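Local atomic coordinates of formate dehydrogenase (Pyrobaculum aerophilum, PDB entry 1QP8), a protein that binds NADPH and probably works as an oxidoreductase of the D-isomer specific 2-hydroxyacid dehydrogenase family, perhaps reducing glyoxylate or hydroxypyruvate. Residues D62-E67 with V73-N78; F89-L94 with T137-I142; F153-K158 with P183-T188; R176-A181 with A198-D203. All blocks are in the same frame, centred on the assembly; numbering follows the deposited sequence.

Contact 1 comes first along the chain. It lies outside the six-stranded sheet, at the small parallel sheet of strands 54-55 and 75-76. Its centre is about 27 Å from that of contact 2 and about 31 Å from that of contact 4. It touches contact 3, where Asp62 packs on Leu184. Contacts 2, 3 and 4 belong to the Rossmann domain. Contact 2 packs helices 83-98 and 135-145 together. Its Ala90, Leu94 and Val139 also touch strand 177-180 of contact 4. The segments of contacts 3 and 4 alternate along the chain. Contact 3 holds the adenosine end of NADPH, while contacts 2 and 4 pack the helices and sheet of the same domain.

Contact 1 (D62-E67 with V73-N78); sequences DHLPWE and VTVAGN
Leu64 and Trp66, two residues apart in the loop 62-67, both pack on Val75. Leu64 comes first and points at the strand. Its CD1 meets CG1 of Val75 tip to tip, 3.6 Å away. Trp66 follows, and its bond from backbone to CB does not aim at Val75, but the indole end swings nearer. CG lies beside the backbone N (chi1 -82°), which carries the six-membered ring over to the strand. There Trp66 CH2 lies 3.8 Å from Val75 CB, and Trp66 CZ3 lies 4.1 Å from Val75 CG2. The approach to the indole is oblique. Leu64 meets CG1 of Val75, while the indole rim lies against CB and both methyls, CG2 the nearer of the two. The leucine also helps to hold the indole, since Leu64 CB sits 3.8 Å above the plane of the Trp66 ring, toward its rim. The indole NE1 is satisfied by Leu61 O, and Tyr300 stacks on the ring. All three touching residues are buried, and no polar bond joins the segments. The loop joins the parallel neighbours 54-55 and 75-76 and packs over the second. It probably belongs to the flavodoxin-like, substrate-binding domain that accompanies the Rossmann domain in this family.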
loop_
_atom_site.group_PDB
_atom_site.type_symbol
_atom_site.label_atom_id
_atom_site.label_comp_id
_atom_site.label_asym_id
_atom_site.label_seq_id
_atom_site.Cartn_x
_atom_site.Cartn_y
_atom_site.Cartn_z
ATOM N N ASP A 62 -15.910 0.459 23.447
ATOM C CA ASP A 62 -15.969 1.745 24.133
ATOM C C ASP A 62 -17.339 2.411 24.006
ATOM O O ASP A 62 -17.780 3.116 24.919
ATOM C CB ASP A 62 -14.901 2.676 23.573
ATOM C CG ASP A 62 -15.003 2.835 22.069
ATOM O OD1 ASP A 62 -14.687 1.864 21.335
ATOM O OD2 ASP A 62 -15.408 3.933 21.626
ATOM N N HIS A 63 -18.014 2.182 22.884
ATOM C CA HIS A 63 -19.325 2.778 22.665
ATOM C C HIS A 63 -20.433 2.240 23.580
ATOM O O HIS A 63 -21.506 2.838 23.679
ATOM C CB HIS A 63 -19.744 2.592 21.214
ATOM C CG HIS A 63 -19.812 1.163 20.799
ATOM N ND1 HIS A 63 -18.685 0.394 20.605
ATOM C CD2 HIS A 63 -20.869 0.347 20.576
ATOM C CE1 HIS A 63 -19.044 -0.834 20.278
ATOM N NE2 HIS A 63 -20.365 -0.889 20.253
ATOM N N LEU A 64 -20.190 1.118 24.247
ATOM C CA LEU A 64 -21.199 0.545 25.135
ATOM C C LEU A 64 -21.395 1.334 26.422
ATOM O O LEU A 64 -20.428 1.780 27.045
ATOM C CB LEU A 64 -20.815 -0.876 25.519
ATOM C CG LEU A 64 -20.724 -1.950 24.445
ATOM C CD1 LEU A 64 -20.295 -3.251 25.131
ATOM C CD2 LEU A 64 -22.070 -2.134 23.758
ATOM N N PRO A 65 -22.655 1.481 26.861
ATOM C CA PRO A 65 -22.993 2.210 28.088
ATOM C C PRO A 65 -22.041 1.886 29.223
ATOM O O PRO A 65 -21.527 2.779 29.881
ATOM C CB PRO A 65 -24.380 1.712 28.416
ATOM C CG PRO A 65 -24.969 1.435 27.096
ATOM C CD PRO A 65 -23.841 0.806 26.304
ATOM N N TRP A 66 -21.816 0.601 29.454
ATOM C CA TRP A 66 -20.929 0.147 30.518
ATOM C C TRP A 66 -21.420 0.549 31.900
ATOM O O TRP A 66 -21.562 -0.300 32.779
ATOM C CB TRP A 66 -19.499 0.660 30.308
ATOM C CG TRP A 66 -18.735 -0.180 29.347
ATOM C CD1 TRP A 66 -18.155 0.229 28.182
ATOM C CD2 TRP A 66 -18.491 -1.598 29.437
ATOM N NE1 TRP A 66 -17.569 -0.843 27.536
ATOM C CE2 TRP A 66 -17.762 -1.975 28.287
ATOM C CE3 TRP A 66 -18.830 -2.576 30.383
ATOM C CZ2 TRP A 66 -17.353 -3.299 28.048
ATOM C CZ3 TRP A 66 -18.429 -3.894 30.147
ATOM C CH2 TRP A 66 -17.697 -4.243 28.985
ATOM N N GLU A 67 -21.694 1.830 32.099
ATOM C CA GLU A 67 -22.158 2.269 33.402
ATOM C C GLU A 67 -23.595 1.824 33.624
ATOM O O GLU A 67 -24.152 2.008 34.704
ATOM C CB GLU A 67 -22.031 3.794 33.560
ATOM C CG GLU A 67 -23.079 4.645 32.848
ATOM C CD GLU A 67 -22.841 4.786 31.349
ATOM O OE1 GLU A 67 -21.681 5.028 30.947
ATOM O OE2 GLU A 67 -23.817 4.670 30.571
ATOM N N VAL A 73 -22.785 -9.133 33.686
ATOM C CA VAL A 73 -23.245 -9.487 32.360
ATOM C C VAL A 73 -22.340 -10.144 31.342
ATOM O O VAL A 73 -22.850 -10.765 30.414
ATOM C CB VAL A 73 -23.947 -8.293 31.718
ATOM C CG1 VAL A 73 -24.204 -8.540 30.228
ATOM C CG2 VAL A 73 -25.270 -8.077 32.431
ATOM N N THR A 74 -21.022 -10.055 31.477
ATOM C CA THR A 74 -20.148 -10.721 30.487
ATOM C C THR A 74 -20.375 -10.192 29.078
ATOM O O THR A 74 -21.353 -10.540 28.429
ATOM C CB THR A 74 -20.400 -12.240 30.392
ATOM O OG1 THR A 74 -20.568 -12.784 31.705
ATOM C CG2 THR A 74 -19.235 -12.929 29.688
ATOM N N VAL A 75 -19.445 -9.383 28.601
ATOM C CA VAL A 75 -19.544 -8.787 27.286
ATOM C C VAL A 75 -18.410 -9.276 26.410
ATOM O O VAL A 75 -17.244 -9.096 26.740
ATOM C CB VAL A 75 -19.461 -7.248 27.402
ATOM C CG1 VAL A 75 -19.380 -6.613 26.021
ATOM C CG2 VAL A 75 -20.676 -6.720 28.162
ATOM N N ALA A 76 -18.732 -9.914 25.296
ATOM C CA ALA A 76 -17.680 -10.376 24.392
ATOM C C ALA A 76 -17.833 -9.582 23.123
ATOM O O ALA A 76 -18.948 -9.338 22.665
ATOM C CB ALA A 76 -17.828 -11.870 24.082
ATOM N N GLY A 77 -16.724 -9.159 22.547
ATOM C CA GLY A 77 -16.837 -8.419 21.312
ATOM C C GLY A 77 -16.255 -9.225 20.163
ATOM O O GLY A 77 -15.881 -10.394 20.312
ATOM N N ASN A 78 -16.236 -8.623 18.989
ATOM C CA ASN A 78 -15.618 -9.270 17.859
ATOM C C ASN A 78 -14.189 -8.732 17.941
ATOM O O ASN A 78 -13.814 -8.125 18.953
ATOM C CB ASN A 78 -16.286 -8.840 16.561
ATOM C CG ASN A 78 -16.996 -9.992 15.843
ATOM O OD1 ASN A 78 -16.530 -11.139 15.856
ATOM N ND2 ASN A 78 -18.115 -9.682 15.190
#

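Contact 2 (F89-L94 with T137-I142); sequences FALALL and TRVGKI
The helix that follows the glycine-rich turn of the Rossmann domain, 135-145, packs here on helix 83-98 through Val139 and Ile142 against Ala90 and Leu91. The axes of the two short segments come within 10.4 Å and cross at -52°. Leu91 and Val139 are the nearest residues by backbone. Ala90 CB points at the other helix and meets Val139 CG2 at 4.2 Å. Leu91 reaches further. Its CG lies beside the backbone N (chi1 -71°), and this sends the two methyls across the gap. Leu91 CD1 lies 3.8 Å from Ile142 CG2, while Leu91 CD2 lies 4.4 Å from Val139 CG1. The leucine thus spans one turn of the partner helix, and it meets the isoleucine at a slant. The contact between the helices is apolar, without hydrogen bonds. Arg138 turns its guanidinium away to salt bridges with Asp84 and Glu134. Ala90 and Val139 also rest on Val179 of strand 177-180. Ile142 also packs on Leu146 of the second subunit. Two helices lying on one face of a parallel sheet in this way are a feature of the three-layer Rossmann fold, and here that helix layer also reaches the dimer interface.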
loop_
_atom_site.group_PDB
_atom_site.type_symbol
_atom_site.label_atom_id
_atom_site.label_comp_id
_atom_site.label_asym_id
_atom_site.label_seq_id
_atom_site.Cartn_x
_atom_site.Cartn_y
_atom_site.Cartn_z
ATOM N N PHE A 89 -6.430 -1.665 4.620
ATOM C CA PHE A 89 -6.827 -0.277 4.546
ATOM C C PHE A 89 -5.767 0.631 5.176
ATOM O O PHE A 89 -5.484 1.716 4.663
ATOM C CB PHE A 89 -8.181 -0.067 5.235
ATOM C CG PHE A 89 -8.903 1.158 4.771
ATOM C CD1 PHE A 89 -9.595 1.155 3.573
ATOM C CD2 PHE A 89 -8.852 2.332 5.507
ATOM C CE1 PHE A 89 -10.233 2.320 3.102
ATOM C CE2 PHE A 89 -9.478 3.501 5.058
ATOM C CZ PHE A 89 -10.171 3.495 3.849
ATOM N N ALA A 90 -5.181 0.193 6.285
ATOM C CA ALA A 90 -4.164 0.989 6.957
ATOM C C ALA A 90 -2.926 1.127 6.078
ATOM O O ALA A 90 -2.299 2.184 6.037
ATOM C CB ALA A 90 -3.794 0.344 8.280
ATOM N N LEU A 91 -2.572 0.060 5.375
ATOM C CA LEU A 91 -1.411 0.120 4.520
ATOM C C LEU A 91 -1.649 1.131 3.424
ATOM O O LEU A 91 -0.762 1.935 3.101
ATOM C CB LEU A 91 -1.122 -1.244 3.922
ATOM C CG LEU A 91 -0.591 -2.197 4.987
ATOM C CD1 LEU A 91 -0.677 -3.617 4.479
ATOM C CD2 LEU A 91 0.831 -1.825 5.339
ATOM N N ALA A 92 -2.847 1.097 2.849
ATOM C CA ALA A 92 -3.212 2.030 1.790
ATOM C C ALA A 92 -3.146 3.426 2.368
ATOM O O ALA A 92 -2.562 4.333 1.783
ATOM C CB ALA A 92 -4.618 1.737 1.303
ATOM N N LEU A 93 -3.748 3.590 3.535
ATOM C CA LEU A 93 -3.740 4.884 4.199
ATOM C C LEU A 93 -2.331 5.381 4.423
ATOM O O LEU A 93 -2.088 6.580 4.454
ATOM C CB LEU A 93 -4.451 4.825 5.549
ATOM C CG LEU A 93 -5.880 5.367 5.556
ATOM C CD1 LEU A 93 -6.388 5.432 6.993
ATOM C CD2 LEU A 93 -5.908 6.758 4.909
ATOM N N LEU A 94 -1.398 4.458 4.582
ATOM C CA LEU A 94 -0.018 4.827 4.812
ATOM C C LEU A 94 0.730 5.131 3.517
ATOM O O LEU A 94 1.287 6.217 3.342
ATOM C CB LEU A 94 0.682 3.701 5.562
ATOM C CG LEU A 94 2.207 3.765 5.629
ATOM C CD1 LEU A 94 2.636 5.028 6.362
ATOM C CD2 LEU A 94 2.733 2.509 6.328
ATOM N N THR A 137 -0.765 -6.429 14.351
ATOM C CA THR A 137 0.128 -7.488 13.914
ATOM C C THR A 137 0.218 -7.693 12.410
ATOM O O THR A 137 1.310 -7.878 11.873
ATOM C CB THR A 137 -0.267 -8.830 14.552
ATOM O OG1 THR A 137 -0.089 -8.755 15.971
ATOM C CG2 THR A 137 0.598 -9.953 14.001
ATOM N N ARG A 138 -0.919 -7.687 11.727
ATOM C CA ARG A 138 -0.910 -7.895 10.285
ATOM C C ARG A 138 -0.165 -6.764 9.632
ATOM O O ARG A 138 0.624 -6.973 8.704
ATOM C CB ARG A 138 -2.338 -7.983 9.747
ATOM C CG ARG A 138 -3.032 -9.264 10.170
ATOM C CD ARG A 138 -4.494 -9.283 9.815
ATOM N NE ARG A 138 -5.249 -9.996 10.844
ATOM C CZ ARG A 138 -5.747 -11.218 10.707
ATOM N NH1 ARG A 138 -5.585 -11.878 9.568
ATOM N NH2 ARG A 138 -6.391 -11.789 11.716
ATOM N N VAL A 139 -0.404 -5.561 10.136
ATOM C CA VAL A 139 0.259 -4.383 9.599
ATOM C C VAL A 139 1.751 -4.550 9.843
ATOM O O VAL A 139 2.555 -4.513 8.905
ATOM C CB VAL A 139 -0.278 -3.082 10.281
ATOM C CG1 VAL A 139 0.460 -1.859 9.762
ATOM C CG2 VAL A 139 -1.772 -2.928 9.992
ATOM N N GLY A 140 2.105 -4.760 11.105
ATOM C CA GLY A 140 3.498 -4.946 11.482
ATOM C C GLY A 140 4.217 -5.971 10.628
ATOM O O GLY A 140 5.324 -5.718 10.150
ATOM N N LYS A 141 3.593 -7.123 10.415
ATOM C CA LYS A 141 4.221 -8.142 9.596
ATOM C C LYS A 141 4.504 -7.672 8.164
ATOM O O LYS A 141 5.579 -7.937 7.619
ATOM C CB LYS A 141 3.380 -9.415 9.626
ATOM C CG LYS A 141 3.358 -10.021 11.021
ATOM C CD LYS A 141 2.703 -11.386 11.082
ATOM C CE LYS A 141 2.843 -11.968 12.484
ATOM N NZ LYS A 141 2.189 -13.291 12.638
ATOM N N ILE A 142 3.565 -6.948 7.564
ATOM C CA ILE A 142 3.746 -6.449 6.202
ATOM C C ILE A 142 4.832 -5.380 6.117
ATOM O O ILE A 142 5.677 -5.398 5.216
ATOM C CB ILE A 142 2.445 -5.866 5.677
ATOM C CG1 ILE A 142 1.361 -6.931 5.781
ATOM C CG2 ILE A 142 2.621 -5.411 4.248
ATOM C CD1 ILE A 142 -0.027 -6.417 5.537
#

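Contact 3 (F153-K158 with P183-T188); sequences FSRTPK and PLNKHT. With NDP (NADPH dihydro-nicotinamide-adenine-dinucleotide phosphate), chain C.
Arg155 and Asn185 approach each other around the adenine of NADPH, in the adenosine pocket of the Rossmann fold. Arg155 NH1 comes within 4.4 Å of Asn185 ND2 and 4.2 Å of His187 ND1, with no bond between them. The adenine amino nitrogen N6A lies close to both, 3.1 Å from Arg155 NH1 and from Asn185 ND2. Bends at chi2 and chi3 bring the guanidinium over the base, offset and tilted, with C5A 3.7 Å above the guanidinium plane. Asn185 makes two weak bonds to the adenine, ND2 to N7A and N6A to OD1. The other loop holds the 2'-phosphate. Its O1X accepts from Thr156 N at 3.0 Å and Thr156 OG1 at 2.6 Å, while Arg155 NH2 gives O2X a weak bond. This grip fits the use of NADPH. In the second shell, an Asx turn fixes Asn185: OD1 accepts from His187 N at 2.7 Å. Thr188 OG1 then gives its proton to a lone pair of Pro183 O, in the carbonyl plane, at 2.7 Å.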
loop_
_atom_site.group_PDB
_atom_site.type_symbol
_atom_site.label_atom_id
_atom_site.label_comp_id
_atom_site.label_asym_id
_atom_site.label_seq_id
_atom_site.Cartn_x
_atom_site.Cartn_y
_atom_site.Cartn_z
ATOM N N PHE A 153 4.374 -1.551 19.529
ATOM C CA PHE A 153 4.004 -1.150 20.880
ATOM C C PHE A 153 2.778 -1.945 21.317
ATOM O O PHE A 153 1.994 -2.398 20.480
ATOM C CB PHE A 153 3.678 0.337 20.898
ATOM C CG PHE A 153 2.875 0.771 22.089
ATOM C CD1 PHE A 153 3.423 0.739 23.369
ATOM C CD2 PHE A 153 1.578 1.252 21.932
ATOM C CE1 PHE A 153 2.699 1.185 24.481
ATOM C CE2 PHE A 153 0.837 1.703 23.040
ATOM C CZ PHE A 153 1.405 1.668 24.316
ATOM N N SER A 154 2.608 -2.117 22.625
ATOM C CA SER A 154 1.470 -2.864 23.151
ATOM C C SER A 154 1.541 -2.987 24.666
ATOM O O SER A 154 2.594 -2.773 25.257
ATOM C CB SER A 154 1.416 -4.261 22.525
ATOM O OG SER A 154 0.265 -4.962 22.958
ATOM N N ARG A 155 0.410 -3.333 25.279
ATOM C CA ARG A 155 0.306 -3.494 26.731
ATOM C C ARG A 155 1.061 -4.758 27.139
ATOM O O ARG A 155 2.124 -4.692 27.764
ATOM C CB ARG A 155 -1.165 -3.622 27.139
ATOM C CG ARG A 155 -1.532 -2.903 28.429
ATOM C CD ARG A 155 -2.354 -3.795 29.362
ATOM N NE ARG A 155 -3.618 -4.242 28.777
ATOM C CZ ARG A 155 -4.699 -3.480 28.630
ATOM N NH1 ARG A 155 -4.686 -2.209 29.021
ATOM N NH2 ARG A 155 -5.803 -3.996 28.101
ATOM N N THR A 156 0.506 -5.911 26.796
ATOM C CA THR A 156 1.164 -7.171 27.114
ATOM C C THR A 156 2.169 -7.454 26.004
ATOM O O THR A 156 1.813 -7.454 24.828
ATOM C CB THR A 156 0.165 -8.358 27.202
ATOM O OG1 THR A 156 -0.560 -8.478 25.972
ATOM C CG2 THR A 156 -0.801 -8.164 28.364
ATOM N N PRO A 157 3.442 -7.673 26.365
ATOM C CA PRO A 157 4.515 -7.961 25.409
ATOM C C PRO A 157 4.177 -9.091 24.462
ATOM O O PRO A 157 3.055 -9.202 23.992
ATOM C CB PRO A 157 5.690 -8.299 26.310
ATOM C CG PRO A 157 5.480 -7.368 27.453
ATOM C CD PRO A 157 3.988 -7.490 27.721
ATOM N N LYS A 158 5.167 -9.930 24.190
ATOM C CA LYS A 158 4.990 -11.080 23.304
ATOM C C LYS A 158 4.623 -10.623 21.889
ATOM O O LYS A 158 3.548 -10.064 21.665
ATOM C CB LYS A 158 3.902 -12.015 23.869
ATOM C CG LYS A 158 4.180 -13.520 23.728
ATOM C CD LYS A 158 4.198 -13.974 22.275
ATOM C CE LYS A 158 4.428 -15.473 22.167
ATOM N NZ LYS A 158 4.472 -15.914 20.738
ATOM N N PRO A 183 -7.131 -0.054 20.877
ATOM C CA PRO A 183 -8.551 -0.129 21.230
ATOM C C PRO A 183 -8.751 1.054 22.168
ATOM O O PRO A 183 -7.784 1.493 22.798
ATOM C CB PRO A 183 -8.646 -1.449 21.985
ATOM C CG PRO A 183 -7.478 -2.246 21.451
ATOM C CD PRO A 183 -6.403 -1.220 21.398
ATOM N N LEU A 184 -9.965 1.578 22.289
ATOM C CA LEU A 184 -10.150 2.711 23.186
ATOM C C LEU A 184 -10.722 2.356 24.565
ATOM O O LEU A 184 -11.911 2.051 24.697
ATOM C CB LEU A 184 -11.047 3.755 22.519
ATOM C CG LEU A 184 -11.457 4.953 23.391
ATOM C CD1 LEU A 184 -10.225 5.785 23.732
ATOM C CD2 LEU A 184 -12.479 5.791 22.664
ATOM N N ASN A 185 -9.880 2.393 25.593
ATOM C CA ASN A 185 -10.333 2.118 26.952
ATOM C C ASN A 185 -9.841 3.274 27.823
ATOM O O ASN A 185 -9.389 4.284 27.292
ATOM C CB ASN A 185 -9.779 0.789 27.436
ATOM C CG ASN A 185 -8.313 0.684 27.220
ATOM O OD1 ASN A 185 -7.565 1.594 27.589
ATOM N ND2 ASN A 185 -7.874 -0.419 26.616
ATOM N N LYS A 186 -9.922 3.145 29.145
ATOM C CA LYS A 186 -9.502 4.237 30.023
ATOM C C LYS A 186 -7.993 4.441 30.030
ATOM O O LYS A 186 -7.508 5.494 30.439
ATOM C CB LYS A 186 -10.016 4.019 31.449
ATOM C CG LYS A 186 -9.406 2.832 32.167
ATOM C CD LYS A 186 -9.956 2.711 33.581
ATOM C CE LYS A 186 -9.301 1.567 34.336
ATOM N NZ LYS A 186 -9.874 1.395 35.700
ATOM N N HIS A 187 -7.256 3.443 29.553
ATOM C CA HIS A 187 -5.804 3.530 29.506
ATOM C C HIS A 187 -5.310 4.084 28.175
ATOM O O HIS A 187 -4.168 4.538 28.078
ATOM C CB HIS A 187 -5.170 2.157 29.736
ATOM C CG HIS A 187 -5.614 1.489 30.997
ATOM N ND1 HIS A 187 -6.789 0.773 31.084
ATOM C CD2 HIS A 187 -5.057 1.454 32.231
ATOM C CE1 HIS A 187 -6.936 0.326 32.319
ATOM N NE2 HIS A 187 -5.900 0.725 33.035
ATOM N N THR A 188 -6.154 4.031 27.144
ATOM C CA THR A 188 -5.752 4.549 25.837
ATOM C C THR A 188 -6.276 5.953 25.538
ATOM O O THR A 188 -5.752 6.611 24.637
ATOM C CB THR A 188 -6.157 3.611 24.669
ATOM O OG1 THR A 188 -7.579 3.418 24.659
ATOM C CG2 THR A 188 -5.426 2.282 24.781
HETATM P PA NDP C . -7.870 -6.571 19.671
HETATM O O1A NDP C . -8.823 -5.935 20.633
HETATM O O2A NDP C . -8.969 -6.580 18.682
HETATM O O5B NDP C . -6.804 -5.415 20.172
HETATM C C5B NDP C . -5.924 -5.935 21.249
HETATM C C4B NDP C . -4.450 -5.433 21.031
HETATM O O4B NDP C . -4.213 -4.030 21.437
HETATM C C3B NDP C . -3.385 -6.207 21.904
HETATM O O3B NDP C . -2.093 -6.035 21.350
HETATM C C2B NDP C . -3.653 -5.507 23.236
HETATM O O2B NDP C . -2.879 -5.690 24.365
HETATM C C1B NDP C . -3.718 -4.103 22.799
HETATM N N9A NDP C . -4.323 -3.249 23.768
HETATM C C8A NDP C . -5.606 -3.173 24.242
HETATM N N7A NDP C . -5.756 -2.200 25.141
HETATM C C5A NDP C . -4.503 -1.646 25.230
HETATM C C6A NDP C . -3.983 -0.562 26.029
HETATM N N6A NDP C . -4.795 0.092 26.881
HETATM N N1A NDP C . -2.637 -0.248 25.885
HETATM C C2A NDP C . -1.867 -0.982 24.992
HETATM N N3A NDP C . -2.265 -1.987 24.232
HETATM C C4A NDP C . -3.614 -2.254 24.392
HETATM O O3 NDP C . -7.209 -6.044 18.349
HETATM P PN NDP C . -7.494 -5.280 16.924
HETATM O O1N NDP C . -6.251 -5.158 16.128
HETATM O O2N NDP C . -8.580 -5.946 16.136
HETATM O O5D NDP C . -8.046 -3.767 17.337
HETATM C C5D NDP C . -9.442 -3.625 17.689
HETATM C C4D NDP C . -9.683 -2.121 17.900
HETATM O O4D NDP C . -9.460 -1.427 16.648
HETATM C C3D NDP C . -11.134 -1.851 18.296
HETATM O O3D NDP C . -11.243 -1.931 19.708
HETATM C C2D NDP C . -11.376 -0.448 17.678
HETATM O O2D NDP C . -11.086 0.601 18.614
HETATM C C1D NDP C . -10.490 -0.436 16.410
HETATM N N1N NDP C . -11.269 -0.756 15.121
HETATM C C2N NDP C . -11.273 0.277 14.122
HETATM C C3N NDP C . -11.985 -0.005 12.930
HETATM C C7N NDP C . -12.009 1.109 11.812
HETATM O O7N NDP C . -12.455 0.804 10.722
HETATM N N7N NDP C . -11.525 2.338 12.140
HETATM C C4N NDP C . -12.690 -1.240 12.658
HETATM C C5N NDP C . -12.595 -2.178 13.748
HETATM C C6N NDP C . -11.934 -1.989 14.924
HETATM P P2B NDP C . -3.490 -6.850 25.446
HETATM O O1X NDP C . -2.402 -6.681 26.477
HETATM O O2X NDP C . -4.824 -6.300 25.808
HETATM O O3X NDP C . -3.518 -8.093 24.694
#

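Contact 4 (R176-A181 with A198-D203); sequences RAAVCA and ALMAED
The guanidinium of Arg176 and the carboxylate of Asp203 lie nearly coplanar, their planes 27° apart. Asp203 comes to the edge of the guanidinium and not over a face, and Ala201 CB also sits at that edge, 4.0 Å from Arg176 NH1. The salt bridge is end-on, and both terminal nitrogens grip a single oxygen. Arg176 NH2 reaches Asp203 OD2 at 2.8 Å, nearly in line with the C-O bond. Arg176 NH1 reaches Asp203 OD2 at 3.0 Å on its anti lone pair. Neither bond is straight: the angles at the hydrogens are 141° and 136°. The arginine gets there by a bend at chi3. OD2 is thus gripped twice, between NH1 and NH2. The other oxygen, OD1, has a long and weak ion pair with Arg100. Deeper in, the contact turns apolar. Ala178 CB faces the selenium of Met200, modelled as selenomethionine, with Ala178 CB and Met200 SE 4.4 Å apart. Strand 177-180 lies between strands 126-130 and 205-208 of the parallel Rossmann sheet, and Arg176 and Ala178 pair through their backbones with Val205. Segment 198-203 leads from helix 194-197 into strand 205-208. Met200 packs against Phe206 of strand 205-208, Phe230 and Leu172 of helix 169-172.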
loop_
_atom_site.group_PDB
_atom_site.type_symbol
_atom_site.label_atom_id
_atom_site.label_comp_id
_atom_site.label_asym_id
_atom_site.label_seq_id
_atom_site.Cartn_x
_atom_site.Cartn_y
_atom_site.Cartn_z
ATOM N N ARG A 176 9.497 7.502 11.177
ATOM C CA ARG A 176 9.054 8.179 9.967
ATOM C C ARG A 176 7.598 7.874 9.669
ATOM O O ARG A 176 7.014 8.445 8.746
ATOM C CB ARG A 176 9.932 7.801 8.770
ATOM C CG ARG A 176 11.292 8.468 8.838
ATOM C CD ARG A 176 12.272 8.028 7.750
ATOM N NE ARG A 176 12.063 8.635 6.430
ATOM C CZ ARG A 176 11.557 9.851 6.208
ATOM N NH1 ARG A 176 11.171 10.636 7.214
ATOM N NH2 ARG A 176 11.475 10.303 4.961
ATOM N N ALA A 177 7.004 7.000 10.479
ATOM C CA ALA A 177 5.617 6.615 10.296
ATOM C C ALA A 177 5.090 5.829 11.471
ATOM O O ALA A 177 5.846 5.234 12.226
ATOM C CB ALA A 177 5.488 5.782 9.058
ATOM N N ALA A 178 3.774 5.805 11.593
ATOM C CA ALA A 178 3.121 5.084 12.657
ATOM C C ALA A 178 1.754 4.666 12.163
ATOM O O ALA A 178 1.072 5.428 11.482
ATOM C CB ALA A 178 2.980 5.978 13.869
ATOM N N VAL A 179 1.371 3.439 12.488
ATOM C CA VAL A 179 0.067 2.910 12.129
ATOM C C VAL A 179 -0.583 2.630 13.475
ATOM O O VAL A 179 -0.216 1.670 14.151
ATOM C CB VAL A 179 0.192 1.584 11.349
ATOM C CG1 VAL A 179 -1.162 0.889 11.268
ATOM C CG2 VAL A 179 0.737 1.853 9.954
ATOM N N CYS A 180 -1.519 3.476 13.889
ATOM C CA CYS A 180 -2.175 3.266 15.171
ATOM C C CYS A 180 -3.453 2.450 15.020
ATOM O O CYS A 180 -4.263 2.703 14.128
ATOM C CB CYS A 180 -2.493 4.597 15.853
ATOM S SG CYS A 180 -3.427 4.357 17.399
ATOM N N ALA A 181 -3.613 1.473 15.909
ATOM C CA ALA A 181 -4.759 0.568 15.913
ATOM C C ALA A 181 -5.091 0.150 17.333
ATOM O O ALA A 181 -5.506 -0.979 17.567
ATOM C CB ALA A 181 -4.450 -0.679 15.089
ATOM N N ALA A 198 5.393 14.806 18.408
ATOM C CA ALA A 198 6.545 15.647 18.099
ATOM C C ALA A 198 7.892 14.928 18.152
ATOM O O ALA A 198 8.907 15.489 17.756
ATOM C CB ALA A 198 6.563 16.830 19.029
ATOM N N LEU A 199 7.900 13.693 18.644
ATOM C CA LEU A 199 9.129 12.919 18.724
ATOM C C LEU A 199 9.394 12.270 17.371
ATOM O O LEU A 199 10.485 11.750 17.110
ATOM C CB LEU A 199 9.004 11.839 19.798
ATOM C CG LEU A 199 8.584 12.314 21.192
ATOM C CD1 LEU A 199 8.453 11.115 22.125
ATOM C CD2 LEU A 199 9.603 13.302 21.726
HETATM N N MSE A 200 8.383 12.291 16.508
HETATM C CA MSE A 200 8.526 11.695 15.189
HETATM C C MSE A 200 9.277 12.649 14.287
HETATM O O MSE A 200 9.552 13.777 14.665
HETATM C CB MSE A 200 7.157 11.392 14.592
HETATM C CG MSE A 200 6.386 10.308 15.314
HETATM SE SE MSE A 200 4.868 9.866 14.438
HETATM C CE MSE A 200 3.770 11.109 15.147
ATOM N N ALA A 201 9.617 12.185 13.094
ATOM C CA ALA A 201 10.316 13.013 12.127
ATOM C C ALA A 201 9.367 14.136 11.705
ATOM O O ALA A 201 8.154 13.932 11.649
ATOM C CB ALA A 201 10.699 12.175 10.927
ATOM N N GLU A 202 9.897 15.320 11.407
ATOM C CA GLU A 202 9.023 16.419 11.009
ATOM C C GLU A 202 8.384 16.108 9.673
ATOM O O GLU A 202 7.473 16.796 9.225
ATOM C CB GLU A 202 9.803 17.729 10.934
ATOM C CG GLU A 202 10.285 18.214 12.288
ATOM C CD GLU A 202 10.360 19.722 12.370
ATOM O OE1 GLU A 202 11.052 20.323 11.526
ATOM O OE2 GLU A 202 9.729 20.312 13.276
ATOM N N ASP A 203 8.859 15.030 9.070
ATOM C CA ASP A 203 8.403 14.574 7.775
ATOM C C ASP A 203 7.466 13.355 7.872
ATOM O O ASP A 203 6.938 12.876 6.865
ATOM C CB ASP A 203 9.637 14.233 6.956
ATOM C CG ASP A 203 9.302 13.626 5.641
ATOM O OD1 ASP A 203 8.639 14.309 4.833
ATOM O OD2 ASP A 203 9.699 12.463 5.422
#